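Local coordinates for transcriptional regulator (Corynebacterium diphtheriae, PDB 3LMM), which is of unknown function but is probably a DNA-binding transcriptional regulator, at residues I16-S21 and K35-V40; K43-R48 and T98-D103; A73-T78 and R149-D154; A83-I88 and Q127-I132; G93-T98 and R123-R128. One frame throughout, in Å; residues are numbered along the deposited sequence.

Contact 1 (I16-S21 and K35-V40); sequences IAQVES and KETQSV
Within the Schlafen AlbA_2 region, helix 10-24 is bridged here to the loop that leads into strand 41-43, through Gln18 on the helix and Glu36, Thr37 and Val40 on the loop. Gln18 runs out extended beyond CG (chi2 172°), which carries its amide across to the loop backbone. There Gln18 NE2 donates to Glu36 O at 2.6 Å, with an N-H...O angle of 154°. The donor lies in the plane of the Glu36 carbonyl, and that oxygen in turn lies close to the plane of the Gln18 amide. Glutamine suits the place because it is long enough to span the gap and brings an uncharged N-H to the carbonyl of Glu36, in a short 3-10 turn. Its aliphatic part works too: Thr37 slides past it in the opposite direction, with Thr37 CG2 3.5 Å from Gln18 CB. The same methyl meets Ser21 OG at 3.6 Å, one helical turn further on. Thr37 OG1 is hydrogen-bonded to Thr34 OG1 in its own loop, while CG2 serves the helix. Val40 CG2 completes the apolar side, 4.0 Å from Gln18 CB, and the Val40 side chain also touches Ile85 of strand 82-86. One polar bond and a few methyl contacts thus tie the loop to the helix, a mixture in keeping with a partly buried place where one side faces the sheet.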
# COMPACT_ATOMS: atom_id res chain seq x y z
N ILE A 16 25.94 0.06 -11.19
CA ILE A 16 25.96 0.60 -12.55
C ILE A 16 27.22 0.16 -13.29
O ILE A 16 27.18 -0.14 -14.48
CB ILE A 16 25.95 2.12 -12.54
CG1 ILE A 16 24.80 2.62 -11.68
CG2 ILE A 16 25.80 2.65 -13.96
CD1 ILE A 16 24.83 4.11 -11.44
N ALA A 17 28.33 0.12 -12.55
CA ALA A 17 29.62 -0.29 -13.09
C ALA A 17 29.52 -1.73 -13.59
O ALA A 17 29.84 -2.03 -14.74
CB ALA A 17 30.69 -0.20 -12.02
N GLN A 18 29.07 -2.61 -12.71
CA GLN A 18 28.92 -4.00 -13.08
C GLN A 18 28.15 -4.13 -14.40
O GLN A 18 28.58 -4.83 -15.31
CB GLN A 18 28.23 -4.77 -11.95
CG GLN A 18 29.14 -5.04 -10.76
CD GLN A 18 28.40 -5.62 -9.57
OE1 GLN A 18 27.59 -4.95 -8.95
NE2 GLN A 18 28.66 -6.89 -9.27
N VAL A 19 27.02 -3.44 -14.50
CA VAL A 19 26.20 -3.48 -15.71
C VAL A 19 27.00 -2.99 -16.91
O VAL A 19 27.00 -3.63 -17.96
CB VAL A 19 24.94 -2.62 -15.55
CG1 VAL A 19 24.06 -2.74 -16.77
CG2 VAL A 19 24.19 -3.08 -14.33
N GLU A 20 27.69 -1.87 -16.77
CA GLU A 20 28.49 -1.36 -17.89
C GLU A 20 29.43 -2.45 -18.36
O GLU A 20 29.56 -2.69 -19.56
CB GLU A 20 29.27 -0.13 -17.45
CG GLU A 20 28.36 1.00 -17.01
CD GLU A 20 27.69 1.72 -18.16
OE1 GLU A 20 27.23 1.05 -19.12
OE2 GLU A 20 27.61 2.96 -18.10
N SER A 21 30.09 -3.11 -17.40
CA SER A 21 31.02 -4.19 -17.69
C SER A 21 30.36 -5.30 -18.52
O SER A 21 30.78 -5.59 -19.64
CB SER A 21 31.56 -4.77 -16.38
OG SER A 21 32.07 -6.08 -16.56
N LYS A 35 33.50 -12.97 -12.43
CA LYS A 35 33.34 -13.04 -10.99
C LYS A 35 32.75 -11.74 -10.43
O LYS A 35 31.82 -11.78 -9.62
CB LYS A 35 34.68 -13.34 -10.32
CG LYS A 35 34.56 -13.77 -8.87
CD LYS A 35 35.92 -13.91 -8.21
CE LYS A 35 35.79 -14.26 -6.74
NZ LYS A 35 37.12 -14.21 -6.06
N GLU A 36 33.27 -10.61 -10.88
CA GLU A 36 32.79 -9.31 -10.40
C GLU A 36 31.36 -8.96 -10.76
O GLU A 36 30.65 -8.34 -9.98
CB GLU A 36 33.69 -8.18 -10.91
CG GLU A 36 35.01 -8.08 -10.18
CD GLU A 36 34.85 -7.70 -8.71
OE1 GLU A 36 35.88 -7.68 -7.99
OE2 GLU A 36 33.71 -7.41 -8.28
N THR A 37 30.93 -9.35 -11.94
CA THR A 37 29.58 -9.03 -12.38
C THR A 37 28.72 -10.28 -12.48
O THR A 37 27.81 -10.34 -13.29
CB THR A 37 29.65 -8.34 -13.73
OG1 THR A 37 30.41 -9.14 -14.64
CG2 THR A 37 30.32 -6.99 -13.59
N GLN A 38 29.00 -11.27 -11.64
CA GLN A 38 28.25 -12.52 -11.68
C GLN A 38 26.83 -12.43 -11.18
O GLN A 38 25.96 -13.16 -11.64
CB GLN A 38 28.99 -13.59 -10.87
CG GLN A 38 28.26 -14.92 -10.74
CD GLN A 38 29.01 -15.90 -9.86
OE1 GLN A 38 28.61 -17.06 -9.70
NE2 GLN A 38 30.12 -15.45 -9.27
N SER A 39 26.58 -11.53 -10.24
CA SER A 39 25.25 -11.41 -9.66
C SER A 39 24.22 -10.63 -10.45
O SER A 39 23.04 -10.63 -10.10
CB SER A 39 25.35 -10.84 -8.25
OG SER A 39 25.96 -11.79 -7.40
N VAL A 40 24.64 -9.98 -11.52
CA VAL A 40 23.68 -9.22 -12.30
C VAL A 40 22.61 -10.19 -12.80
O VAL A 40 22.91 -11.29 -13.27
CB VAL A 40 24.38 -8.49 -13.45
CG1 VAL A 40 23.38 -7.70 -14.26
CG2 VAL A 40 25.44 -7.55 -12.87

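Contact 2 (K43-R48 and T98-D103); sequences KEEAGR and TELDID
Glu45 and Thr98 join two loops of the Schlafen AlbA_2 region, one following strand 41-43 and the other leading into helix 102-113, and Thr98 starts an ST turn at the join. Three kinds of interaction can be separated. The first is hydrogen bonding. Thr98 OG1 donates to Glu45 OE2 at 2.6 Å, coming from above the carboxylate plane, 46° out of it. The same hydroxyl accepts from Leu100 N at 3.3 Å, nearly straight at 168°, which closes the ST turn. Threonine fits because its one hydroxyl can give to the acid and receive from the backbone; OG1 stands anti to the backbone N (chi1 167°). The second kind is charge: Glu45 OE2 also forms a salt bridge with Arg48 NE at 3.6 Å within its own loop, so one carboxylate oxygen serves both a hydroxyl and a cation in a buried setting. Arg48 NH1 adds a weak hydrogen bond to Glu55 O. The third kind is van der Waals contact. The extended Glu45 chain and Leu100 reach toward each other tip to tip, and the end of the leucine abuts the carboxylate, Leu100 CD1 lying 3.5 Å from Glu45 CD. Both side chains also touch Asn61. Leucine offers bulk without competing for the bonds of the acid. Past the turn, Asp101 sits at the N-cap of helix 102-113, its OD1 accepting from Trp104 N. The other leucine methyl, Leu100 CD2, approaches Glu45 OE1 to 3.3 Å.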
# COMPACT_ATOMS: atom_id res chain seq x y z
N LYS A 43 17.39 -11.02 -17.42
CA LYS A 43 15.99 -11.39 -17.62
C LYS A 43 15.54 -11.04 -19.02
O LYS A 43 15.95 -10.02 -19.60
CB LYS A 43 15.07 -10.70 -16.63
CG LYS A 43 15.31 -11.10 -15.20
CD LYS A 43 14.14 -11.85 -14.62
CE LYS A 43 14.24 -13.34 -14.87
NZ LYS A 43 13.08 -14.02 -14.23
N GLU A 44 14.67 -11.89 -19.53
CA GLU A 44 14.11 -11.78 -20.86
C GLU A 44 12.64 -11.41 -20.78
O GLU A 44 11.86 -12.13 -20.15
CB GLU A 44 14.27 -13.13 -21.53
CG GLU A 44 13.59 -13.23 -22.83
CD GLU A 44 13.75 -14.60 -23.42
OE1 GLU A 44 13.16 -14.83 -24.50
OE2 GLU A 44 14.46 -15.44 -22.81
N GLU A 45 12.24 -10.31 -21.42
CA GLU A 45 10.84 -9.89 -21.39
C GLU A 45 9.98 -11.09 -21.72
O GLU A 45 10.01 -11.60 -22.84
CB GLU A 45 10.59 -8.78 -22.41
CG GLU A 45 9.16 -8.27 -22.44
CD GLU A 45 8.98 -7.10 -23.40
OE1 GLU A 45 7.82 -6.72 -23.67
OE2 GLU A 45 9.99 -6.55 -23.89
N ALA A 46 9.22 -11.55 -20.73
CA ALA A 46 8.37 -12.72 -20.91
C ALA A 46 7.24 -12.48 -21.89
O ALA A 46 6.90 -11.33 -22.17
CB ALA A 46 7.81 -13.17 -19.57
N GLY A 47 6.67 -13.57 -22.39
CA GLY A 47 5.55 -13.50 -23.30
C GLY A 47 5.91 -13.18 -24.73
O GLY A 47 5.08 -12.71 -25.50
N ARG A 48 7.15 -13.44 -25.09
CA ARG A 48 7.56 -13.13 -26.45
C ARG A 48 8.18 -14.34 -27.12
O ARG A 48 8.37 -14.37 -28.33
CB ARG A 48 8.53 -11.96 -26.43
CG ARG A 48 8.19 -10.91 -27.44
CD ARG A 48 8.17 -9.55 -26.80
NE ARG A 48 9.47 -9.07 -26.35
CZ ARG A 48 10.46 -8.68 -27.15
NH1 ARG A 48 10.31 -8.71 -28.47
NH2 ARG A 48 11.58 -8.22 -26.63
N THR A 98 14.17 -5.22 -25.65
CA THR A 98 12.85 -4.91 -25.15
C THR A 98 12.51 -3.46 -25.46
O THR A 98 13.36 -2.59 -25.38
CB THR A 98 12.75 -5.19 -23.63
OG1 THR A 98 11.56 -4.61 -23.11
CG2 THR A 98 13.96 -4.63 -22.91
N GLU A 99 11.25 -3.23 -25.82
CA GLU A 99 10.79 -1.90 -26.18
C GLU A 99 9.85 -1.34 -25.13
O GLU A 99 9.19 -0.32 -25.35
CB GLU A 99 10.08 -1.97 -27.54
CG GLU A 99 10.87 -2.74 -28.59
CD GLU A 99 12.16 -2.05 -29.00
OE1 GLU A 99 13.20 -2.76 -29.13
OE2 GLU A 99 12.14 -0.81 -29.20
N LEU A 100 9.78 -2.00 -23.99
CA LEU A 100 8.91 -1.57 -22.90
C LEU A 100 9.16 -0.11 -22.55
O LEU A 100 10.30 0.32 -22.42
CB LEU A 100 9.12 -2.47 -21.68
CG LEU A 100 8.71 -3.94 -21.85
CD1 LEU A 100 9.37 -4.79 -20.79
CD2 LEU A 100 7.19 -4.06 -21.79
N ASP A 101 8.10 0.66 -22.40
CA ASP A 101 8.27 2.06 -22.05
C ASP A 101 8.71 2.15 -20.60
O ASP A 101 8.13 1.51 -19.72
CB ASP A 101 6.95 2.81 -22.25
CG ASP A 101 7.07 4.28 -21.93
OD1 ASP A 101 6.26 4.77 -21.11
OD2 ASP A 101 7.97 4.95 -22.49
N ILE A 102 9.74 2.95 -20.35
CA ILE A 102 10.27 3.12 -19.01
C ILE A 102 9.20 3.54 -18.01
O ILE A 102 8.94 2.84 -17.02
CB ILE A 102 11.38 4.18 -18.97
CG1 ILE A 102 12.49 3.82 -19.95
CG2 ILE A 102 11.95 4.28 -17.56
CD1 ILE A 102 13.32 2.65 -19.49
N ASP A 103 8.60 4.70 -18.25
CA ASP A 103 7.57 5.22 -17.35
C ASP A 103 6.48 4.19 -17.12
O ASP A 103 6.05 3.96 -15.99
CB ASP A 103 6.96 6.51 -17.91
CG ASP A 103 7.95 7.66 -17.91
OD1 ASP A 103 8.58 7.89 -16.86
OD2 ASP A 103 8.09 8.33 -18.96

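Contact 3 (A73-T78 and R149-D154); sequences ACMANT and RWRVGD
The Trp150 ring meets Asn77 at its edge, where Asn77 O lies near the ring plane, 3.8 Å from Trp150 CE3; Thr78 CA approaches the ring obliquely. The indole itself leads away from helix 62-77 toward Pro79 and Val159. The second flat group, the Arg151 guanidinium, has Asp154 O over one face, offset toward the rim, and its NH2 forms a salt bridge with Asp41, a residue of the cobalt site. The end of helix 62-77 crosses strand 149-151 at 78°. Asn77 ND2 donates to Arg149 O at 3.1 Å, tilted 29° from the carbonyl plane, while Asn77 OD1 accepts from Ile141 N. Asparagine suits the spot because one amide can serve two backbones. Cys74 CA also meets Arg149 O, in a CA-H...O contact of 3.3 Å. The bent chain of Met75, a selenomethionine, brings its CE back to Arg151 CB, at 3.9 Å, covering the aliphatic part of the arginine. Cys74 SG forms a disulfide with Cys156 SG of strand 156-158. A disulfide, an amide hydrogen bond and apolar contacts therefore fix the hairpin on the helix end, while the arginine's charge is directed toward the metal-site aspartate.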
# COMPACT_ATOMS: atom_id res chain seq x y z
N ALA A 73 10.96 -7.80 -6.59
CA ALA A 73 10.73 -8.11 -5.19
C ALA A 73 11.81 -9.10 -4.70
O ALA A 73 12.23 -9.01 -3.56
CB ALA A 73 9.34 -8.68 -4.98
N CYS A 74 12.26 -10.04 -5.54
CA CYS A 74 13.31 -10.95 -5.06
C CYS A 74 14.50 -10.14 -4.66
O CYS A 74 15.04 -10.29 -3.57
CB CYS A 74 13.81 -11.91 -6.13
SG CYS A 74 13.04 -13.53 -6.06
N MSE A 75 14.90 -9.29 -5.59
CA MSE A 75 16.07 -8.47 -5.41
C MSE A 75 15.94 -7.60 -4.19
O MSE A 75 16.68 -7.79 -3.21
CB MSE A 75 16.28 -7.60 -6.64
CG MSE A 75 17.69 -7.13 -6.77
SE MSE A 75 18.89 -8.58 -7.15
CE MSE A 75 19.47 -9.01 -5.37
N ALA A 76 15.01 -6.66 -4.23
CA ALA A 76 14.79 -5.75 -3.12
C ALA A 76 14.75 -6.48 -1.78
O ALA A 76 15.11 -5.92 -0.76
CB ALA A 76 13.50 -4.96 -3.33
N ASN A 77 14.32 -7.74 -1.80
CA ASN A 77 14.24 -8.52 -0.57
C ASN A 77 15.57 -9.08 -0.14
O ASN A 77 15.75 -9.39 1.03
CB ASN A 77 13.29 -9.70 -0.71
CG ASN A 77 11.85 -9.28 -0.69
OD1 ASN A 77 11.47 -8.40 0.08
ND2 ASN A 77 11.03 -9.92 -1.51
N THR A 78 16.50 -9.27 -1.06
CA THR A 78 17.78 -9.82 -0.64
C THR A 78 18.63 -8.63 -0.20
O THR A 78 18.63 -7.58 -0.85
CB THR A 78 18.50 -10.54 -1.77
OG1 THR A 78 19.60 -9.73 -2.20
CG2 THR A 78 17.60 -10.74 -2.95
N ARG A 149 10.31 -13.90 -1.28
CA ARG A 149 11.52 -14.65 -1.58
C ARG A 149 12.66 -13.71 -1.97
O ARG A 149 12.43 -12.56 -2.33
CB ARG A 149 11.23 -15.68 -2.69
CG ARG A 149 10.15 -15.26 -3.69
CD ARG A 149 9.32 -16.47 -4.14
NE ARG A 149 10.00 -17.31 -5.12
CZ ARG A 149 9.72 -18.59 -5.35
NH1 ARG A 149 10.39 -19.27 -6.26
NH2 ARG A 149 8.78 -19.20 -4.64
N TRP A 150 13.89 -14.20 -1.87
CA TRP A 150 15.05 -13.39 -2.21
C TRP A 150 16.05 -14.14 -3.08
O TRP A 150 16.10 -15.36 -3.06
CB TRP A 150 15.73 -12.93 -0.93
CG TRP A 150 16.15 -14.03 -0.01
CD1 TRP A 150 16.04 -15.39 -0.21
CD2 TRP A 150 16.74 -13.86 1.28
NE1 TRP A 150 16.54 -16.07 0.89
CE2 TRP A 150 16.98 -15.16 1.81
CE3 TRP A 150 17.10 -12.75 2.04
CZ2 TRP A 150 17.55 -15.36 3.06
CZ3 TRP A 150 17.67 -12.95 3.29
CH2 TRP A 150 17.89 -14.25 3.78
N ARG A 151 16.86 -13.40 -3.83
CA ARG A 151 17.88 -13.98 -4.71
C ARG A 151 18.89 -14.89 -4.02
O ARG A 151 19.44 -14.54 -2.97
CB ARG A 151 18.65 -12.85 -5.40
CG ARG A 151 18.16 -12.45 -6.78
CD ARG A 151 18.26 -13.61 -7.76
NE ARG A 151 18.75 -13.23 -9.08
CZ ARG A 151 20.04 -13.21 -9.44
NH1 ARG A 151 20.98 -13.55 -8.56
NH2 ARG A 151 20.39 -12.90 -10.68
N VAL A 152 19.13 -16.07 -4.58
CA VAL A 152 20.16 -16.92 -3.99
C VAL A 152 21.25 -17.09 -5.05
O VAL A 152 22.18 -16.28 -5.14
CB VAL A 152 19.65 -18.30 -3.53
CG1 VAL A 152 20.81 -19.11 -2.98
CG2 VAL A 152 18.62 -18.12 -2.42
N GLY A 153 21.17 -18.13 -5.87
CA GLY A 153 22.20 -18.26 -6.88
C GLY A 153 21.76 -17.32 -7.96
O GLY A 153 21.75 -16.10 -7.77
N ASP A 154 21.38 -17.89 -9.10
CA ASP A 154 20.88 -17.10 -10.21
C ASP A 154 19.37 -17.13 -10.11
O ASP A 154 18.67 -16.40 -10.80
CB ASP A 154 21.28 -17.72 -11.54
CG ASP A 154 20.58 -17.05 -12.69
OD1 ASP A 154 20.80 -15.83 -12.88
OD2 ASP A 154 19.80 -17.73 -13.39

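Contact 4 (A83-I88 and Q127-I132); sequences ALIVGI and QRVLAI
Ala83 opens the pairing with its CA 3.3 Å from Ile132 O, a CA-H...O contact of the antiparallel ladder. Leu84 follows as a hydrogen-bonded pair with Ile132: Leu84 N gives to Ile132 O at 2.7 Å, and Ile132 N returns the bond to Leu84 O. Ile85 faces Ala131 in a non-hydrogen-bonded pair, on the opposite sheet face from Leu84. The small alanine offers only a methyl beside Ile85, whose CG2 instead meets Val129 CG2 at 4.0 Å. Val86 pairs with Leu130 through Val86 N to Leu130 O at 2.7 Å and Leu130 N to Val86 O at 3.0 Å. Val86 CG2 also packs against Ile132 CD1, on the face shared by Leu84, Leu130 and Ile132. Just past the strand, Gly87 has phi 114°, a backbone that favours glycine, and a side chain there would also press on Val129 CG1; the chain turns so that Ile88 CD1 reaches Val129 CG1 at 3.4 Å. Branched aliphatic residues suit these buried strands. Strand 82-86 lies between the parallel strand 41-43 and antiparallel strand 128-134, which is flanked in turn by strand 118-123; helix 10-24 covers the face of Ala83 and Ile85 through Val19.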
# COMPACT_ATOMS: atom_id res chain seq x y z
N ALA A 83 21.04 -5.50 -9.46
CA ALA A 83 20.64 -4.95 -10.75
C ALA A 83 20.14 -6.02 -11.70
O ALA A 83 20.57 -7.17 -11.67
CB ALA A 83 21.80 -4.20 -11.37
N LEU A 84 19.21 -5.61 -12.56
CA LEU A 84 18.60 -6.46 -13.55
C LEU A 84 18.80 -5.90 -14.94
O LEU A 84 18.71 -4.69 -15.13
CB LEU A 84 17.10 -6.54 -13.33
CG LEU A 84 16.66 -7.56 -12.34
CD1 LEU A 84 17.26 -7.26 -10.96
CD2 LEU A 84 15.15 -7.54 -12.31
N ILE A 85 19.06 -6.76 -15.90
CA ILE A 85 19.16 -6.29 -17.26
C ILE A 85 18.05 -7.00 -18.02
O ILE A 85 18.15 -8.20 -18.28
CB ILE A 85 20.50 -6.61 -17.91
CG1 ILE A 85 21.64 -6.13 -17.03
CG2 ILE A 85 20.58 -5.90 -19.26
CD1 ILE A 85 23.01 -6.19 -17.70
N VAL A 86 16.97 -6.27 -18.32
CA VAL A 86 15.86 -6.85 -19.05
C VAL A 86 16.21 -6.80 -20.52
O VAL A 86 16.61 -5.76 -21.02
CB VAL A 86 14.57 -6.07 -18.86
CG1 VAL A 86 13.60 -6.43 -19.97
CG2 VAL A 86 13.96 -6.38 -17.50
N GLY A 87 16.07 -7.93 -21.20
CA GLY A 87 16.40 -7.98 -22.61
C GLY A 87 17.59 -8.88 -22.88
O GLY A 87 18.13 -8.88 -23.98
N ILE A 88 18.01 -9.64 -21.87
CA ILE A 88 19.12 -10.57 -22.03
C ILE A 88 18.67 -11.95 -21.58
O ILE A 88 18.27 -12.13 -20.43
CB ILE A 88 20.39 -10.16 -21.21
CG1 ILE A 88 21.22 -9.10 -21.95
CG2 ILE A 88 21.30 -11.36 -21.00
CD1 ILE A 88 20.52 -7.78 -22.14
N GLN A 127 20.79 -3.52 -30.06
CA GLN A 127 19.54 -3.85 -29.43
C GLN A 127 19.37 -2.99 -28.19
O GLN A 127 20.35 -2.51 -27.63
CB GLN A 127 19.52 -5.32 -29.05
CG GLN A 127 19.49 -6.25 -30.24
CD GLN A 127 18.24 -6.06 -31.08
OE1 GLN A 127 17.16 -5.79 -30.54
NE2 GLN A 127 18.38 -6.22 -32.39
N ARG A 128 18.12 -2.79 -27.77
CA ARG A 128 17.82 -1.98 -26.60
C ARG A 128 17.59 -2.87 -25.39
O ARG A 128 17.03 -3.95 -25.51
CB ARG A 128 16.56 -1.13 -26.82
CG ARG A 128 16.21 -0.29 -25.60
CD ARG A 128 15.09 0.69 -25.86
NE ARG A 128 13.88 0.27 -25.16
CZ ARG A 128 13.30 0.92 -24.15
NH1 ARG A 128 12.20 0.43 -23.60
NH2 ARG A 128 13.80 2.05 -23.68
N VAL A 129 18.04 -2.42 -24.22
CA VAL A 129 17.81 -3.20 -23.01
C VAL A 129 17.57 -2.29 -21.82
O VAL A 129 18.04 -1.15 -21.79
CB VAL A 129 18.98 -4.15 -22.67
CG1 VAL A 129 19.22 -5.10 -23.82
CG2 VAL A 129 20.21 -3.35 -22.35
N LEU A 130 16.81 -2.78 -20.84
CA LEU A 130 16.55 -1.99 -19.65
C LEU A 130 17.40 -2.42 -18.47
O LEU A 130 17.43 -3.60 -18.11
CB LEU A 130 15.07 -2.05 -19.26
CG LEU A 130 14.12 -1.10 -19.96
CD1 LEU A 130 14.88 0.02 -20.62
CD2 LEU A 130 13.34 -1.88 -20.96
N ALA A 131 18.09 -1.47 -17.88
CA ALA A 131 18.90 -1.76 -16.72
C ALA A 131 18.03 -1.35 -15.54
O ALA A 131 17.68 -0.19 -15.41
CB ALA A 131 20.16 -0.93 -16.74
N ILE A 132 17.66 -2.31 -14.71
CA ILE A 132 16.84 -1.97 -13.56
C ILE A 132 17.66 -2.09 -12.28
O ILE A 132 18.18 -3.16 -11.96
CB ILE A 132 15.62 -2.86 -13.43
CG1 ILE A 132 14.76 -2.74 -14.66
CG2 ILE A 132 14.84 -2.44 -12.22
CD1 ILE A 132 13.55 -3.62 -14.62

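Contact 5 (G93-T98 and R123-R128); sequences GRIIGT and RVLGQR
Ile95 overlaps Val124, Leu125 and Gln127 at once. With CG1 anti to the carbonyl carbon (chi1 -74°) and CG2 anti to the backbone N, both branches touch Val124 CG2. Ile95 and Val124 slide past each other in opposite directions, and Ile95 CG2 comes 3.5 Å from Val124 CG2. Ile95 CD1 meets Leu125 CD1, also at 3.5 Å, the two chains crossing at about a right angle. Ile95 CG2 further packs on the aliphatic start of Gln127, 3.3 Å from its CB. A branched residue is apt here because its branches let one side chain touch three residues of the turn. The polar half of the contact lies at Gly97 and Thr98. Thr98 N donates to Arg128 O at 3.1 Å from above the carbonyl plane, 38° out of it, and Gly97 CA adds a CA-H...O contact to the same oxygen at 3.0 Å. In return Arg128 NE donates to Thr98 O at 2.9 Å, in the plane of that carbonyl. Gly97, with phi 98°, has the backbone geometry that favours glycine. Across the turn, Arg123 NH1 donates to Gly126 O, and its guanidinium has Arg128 CB over one face. The turn 123-128 connects strands 118-123 and 128-134, while segment 93-98 follows strand 82-86 and precedes helix 102-113; its Ile96 and Gly97 are hydrogen-bonded through their backbones to Gly87.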
# COMPACT_ATOMS: atom_id res chain seq x y z
N GLY A 93 22.98 -15.47 -22.08
CA GLY A 93 23.44 -14.11 -22.21
C GLY A 93 23.12 -13.55 -23.59
O GLY A 93 23.59 -12.47 -23.93
N ARG A 94 22.33 -14.26 -24.37
CA ARG A 94 21.97 -13.79 -25.70
C ARG A 94 21.13 -12.53 -25.64
O ARG A 94 20.17 -12.47 -24.87
CB ARG A 94 21.22 -14.88 -26.45
CG ARG A 94 22.09 -16.04 -26.84
CD ARG A 94 21.28 -17.18 -27.39
NE ARG A 94 22.17 -18.25 -27.81
CZ ARG A 94 21.78 -19.48 -28.10
NH1 ARG A 94 22.69 -20.38 -28.48
NH2 ARG A 94 20.50 -19.81 -28.00
N ILE A 95 21.47 -11.54 -26.46
CA ILE A 95 20.71 -10.29 -26.49
C ILE A 95 19.38 -10.45 -27.24
O ILE A 95 19.37 -10.84 -28.40
CB ILE A 95 21.52 -9.13 -27.16
CG1 ILE A 95 22.62 -8.64 -26.22
CG2 ILE A 95 20.60 -7.96 -27.47
CD1 ILE A 95 23.99 -9.19 -26.55
N ILE A 96 18.28 -10.15 -26.56
CA ILE A 96 16.95 -10.25 -27.14
C ILE A 96 16.40 -8.84 -27.31
O ILE A 96 15.93 -8.48 -28.38
CB ILE A 96 15.97 -11.03 -26.24
CG1 ILE A 96 16.62 -12.32 -25.72
CG2 ILE A 96 14.68 -11.31 -26.98
CD1 ILE A 96 17.11 -13.27 -26.80
N GLY A 97 16.47 -8.05 -26.25
CA GLY A 97 15.99 -6.68 -26.31
C GLY A 97 14.58 -6.48 -25.77
O GLY A 97 13.87 -7.44 -25.47
N THR A 98 14.17 -5.22 -25.65
CA THR A 98 12.85 -4.91 -25.15
C THR A 98 12.51 -3.46 -25.46
O THR A 98 13.36 -2.59 -25.38
CB THR A 98 12.75 -5.19 -23.63
OG1 THR A 98 11.56 -4.61 -23.11
CG2 THR A 98 13.96 -4.63 -22.91
N ARG A 123 22.00 0.36 -24.87
CA ARG A 123 22.09 -0.24 -26.21
C ARG A 123 23.31 -1.15 -26.33
O ARG A 123 24.44 -0.67 -26.26
CB ARG A 123 22.17 0.86 -27.28
CG ARG A 123 20.87 1.63 -27.53
CD ARG A 123 20.04 0.97 -28.63
NE ARG A 123 18.64 1.41 -28.62
CZ ARG A 123 17.76 1.12 -29.59
NH1 ARG A 123 18.15 0.41 -30.63
NH2 ARG A 123 16.51 1.54 -29.51
N VAL A 124 23.09 -2.45 -26.50
CA VAL A 124 24.19 -3.39 -26.66
C VAL A 124 24.54 -3.51 -28.13
O VAL A 124 24.99 -2.54 -28.74
CB VAL A 124 23.86 -4.76 -26.19
CG1 VAL A 124 23.96 -4.83 -24.69
CG2 VAL A 124 22.49 -5.13 -26.69
N LEU A 125 24.34 -4.67 -28.73
CA LEU A 125 24.68 -4.80 -30.12
C LEU A 125 23.66 -4.12 -31.02
O LEU A 125 23.27 -4.64 -32.07
CB LEU A 125 24.85 -6.27 -30.50
CG LEU A 125 26.12 -6.93 -29.98
CD1 LEU A 125 26.02 -7.15 -28.50
CD2 LEU A 125 26.29 -8.27 -30.68
N GLY A 126 23.25 -2.92 -30.62
CA GLY A 126 22.28 -2.19 -31.40
C GLY A 126 20.91 -2.42 -30.80
O GLY A 126 19.98 -1.63 -31.01
N GLN A 127 20.79 -3.52 -30.06
CA GLN A 127 19.54 -3.85 -29.43
C GLN A 127 19.37 -2.99 -28.19
O GLN A 127 20.35 -2.51 -27.63
CB GLN A 127 19.52 -5.32 -29.05
CG GLN A 127 19.49 -6.25 -30.24
CD GLN A 127 18.24 -6.06 -31.08
OE1 GLN A 127 17.16 -5.79 -30.54
NE2 GLN A 127 18.38 -6.22 -32.39
N ARG A 128 18.12 -2.79 -27.77
CA ARG A 128 17.82 -1.98 -26.60
C ARG A 128 17.59 -2.87 -25.39
O ARG A 128 17.03 -3.95 -25.51
CB ARG A 128 16.56 -1.13 -26.82
CG ARG A 128 16.21 -0.29 -25.60
CD ARG A 128 15.09 0.69 -25.86
NE ARG A 128 13.88 0.27 -25.16
CZ ARG A 128 13.30 0.92 -24.15
NH1 ARG A 128 12.20 0.43 -23.60
NH2 ARG A 128 13.80 2.05 -23.68

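Overall arrangement
All five contacts belong to one lobe of the chain, around the four-stranded sheet. Contact 4 is its buried centre, made of backbone bonds and aliphatic side chains, and contact 1, only partly buried, lies on one face of it, touching through Val19 and Val40. Contacts 2 and 5 share Thr98 and gather at the end of the sheet where strand 128-134 begins: contact 2 is buried and relies on an acid, a hydroxyl and an arginine, whereas contact 5 is partly exposed and mixes apolar overlap with backbone bonds. Contact 3, also buried, lies toward the other end and alone contains a disulfide cysteine; its Arg151 packs near the backbone of contact 1.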